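PDB 3KKC: TetR family Transcriptional regulator from Streptococcus agalactiae 2603V/R, which probably binds DNA through an N-terminal helix-turn-helix domain and acts as a transcriptional regulator of the TetR family. Local coordinates for residues I22-L25 with Q26-Y30. Numbering follows the deposited sequence.
Sequences ISLL and QENDY
Asn-28 folds its side chain back onto the carbonyl of Leu-24, in the turn that follows helix 4-24. With CG turned beside its own backbone N (chi1 -43°), the amide brings Asn-28 ND2 to 2.7 Å from Leu-24 O. This bond is nearly straight, 170° at the hydrogen; it meets a lone pair in the carbonyl plane, and the oxygen lies almost in the plane of the Asn-28 amide. Leu-24 O also takes weak bonds from Asn-28 N, at 3.0 Å, and from Glu-27 N, so three N-H groups converge on one acceptor. Asn-28 OD1 bonds Lys-32 NZ, which should help to fix the rotation of the amide. One step earlier, Gln-26 N reaches Ser-23 O in a long, weak bond of 3.4 Å, and Gln-26 CB rests against that same oxygen. Beyond CG the Gln-26 chain runs extended, and the side chain touches Asn-94. The buried Leu-25 sets CD1 against the chain further on, 4.1 Å from Tyr-30 CA and equally far from Asn-28 O, with a looser apolar contact to Tyr-30 CB. The turn leads from helix 4-24 into the loop before helix 35-42. Leu-24 leans on Asp-37 and Leu-41 of helix 35-42, in the predicted helix-turn-helix, while Leu-25 packs on Leu-63 and Tyr-30 on Leu-60, both of helix 57-71.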
# COMPACT_ATOMS: atom_id res chain seq x y z
N ILE A 22 1.39 -6.46 -23.25
CA ILE A 22 1.21 -7.41 -22.16
C ILE A 22 2.52 -8.13 -21.80
O ILE A 22 2.85 -8.26 -20.62
CB ILE A 22 0.10 -8.43 -22.51
CG1 ILE A 22 -1.27 -7.73 -22.49
CG2 ILE A 22 0.09 -9.61 -21.52
CD1 ILE A 22 -2.42 -8.66 -22.77
N SER A 23 3.26 -8.58 -22.80
CA SER A 23 4.47 -9.34 -22.57
C SER A 23 5.49 -8.46 -21.89
O SER A 23 6.30 -8.95 -21.10
CB SER A 23 5.01 -9.90 -23.91
OG SER A 23 6.44 -9.94 -23.97
N LEU A 24 5.46 -7.17 -22.20
CA LEU A 24 6.40 -6.21 -21.64
C LEU A 24 6.00 -5.80 -20.23
O LEU A 24 6.82 -5.29 -19.45
CB LEU A 24 6.48 -4.96 -22.52
CG LEU A 24 7.38 -5.04 -23.74
CD1 LEU A 24 7.08 -3.89 -24.71
CD2 LEU A 24 8.85 -5.08 -23.31
N LEU A 25 4.73 -5.99 -19.92
CA LEU A 25 4.19 -5.67 -18.62
C LEU A 25 4.42 -6.84 -17.67
O LEU A 25 3.99 -6.81 -16.53
CB LEU A 25 2.70 -5.40 -18.75
CG LEU A 25 2.09 -4.02 -18.54
CD1 LEU A 25 3.07 -2.91 -18.86
CD2 LEU A 25 0.83 -3.92 -19.40
N GLN A 26 5.08 -7.88 -18.16
CA GLN A 26 5.43 -9.02 -17.33
C GLN A 26 6.78 -8.76 -16.68
O GLN A 26 7.07 -9.25 -15.59
CB GLN A 26 5.44 -10.33 -18.15
CG GLN A 26 4.68 -11.49 -17.49
CD GLN A 26 4.23 -12.58 -18.47
OE1 GLN A 26 4.94 -12.88 -19.44
NE2 GLN A 26 3.06 -13.17 -18.21
N GLU A 27 7.60 -7.96 -17.36
CA GLU A 27 8.95 -7.65 -16.93
C GLU A 27 9.12 -6.22 -16.42
O GLU A 27 10.11 -5.93 -15.75
CB GLU A 27 9.93 -7.84 -18.09
CG GLU A 27 9.67 -9.05 -18.96
CD GLU A 27 10.11 -10.34 -18.30
OE1 GLU A 27 9.90 -10.49 -17.07
OE2 GLU A 27 10.66 -11.21 -19.02
N ASN A 28 8.20 -5.33 -16.76
CA ASN A 28 8.39 -3.91 -16.45
C ASN A 28 7.18 -3.20 -15.86
O ASN A 28 6.04 -3.62 -16.05
CB ASN A 28 8.87 -3.14 -17.68
CG ASN A 28 9.93 -3.88 -18.48
OD1 ASN A 28 11.11 -3.55 -18.42
ND2 ASN A 28 9.50 -4.88 -19.23
N ASP A 29 7.45 -2.10 -15.14
CA ASP A 29 6.41 -1.19 -14.69
C ASP A 29 5.77 -0.49 -15.89
O ASP A 29 6.43 -0.31 -16.92
CB ASP A 29 7.00 -0.13 -13.75
CG ASP A 29 7.35 -0.69 -12.37
OD1 ASP A 29 8.11 -0.03 -11.63
OD2 ASP A 29 6.87 -1.79 -12.02
N TYR A 30 4.50 -0.12 -15.78
CA TYR A 30 3.81 0.62 -16.84
C TYR A 30 4.49 1.96 -17.06
O TYR A 30 4.71 2.39 -18.21
CB TYR A 30 2.33 0.86 -16.53
CG TYR A 30 1.69 1.94 -17.40
CD1 TYR A 30 1.29 1.66 -18.70
CD2 TYR A 30 1.51 3.23 -16.92
CE1 TYR A 30 0.72 2.64 -19.51
CE2 TYR A 30 0.93 4.21 -17.72
CZ TYR A 30 0.55 3.90 -19.03
OH TYR A 30 -0.04 4.86 -19.82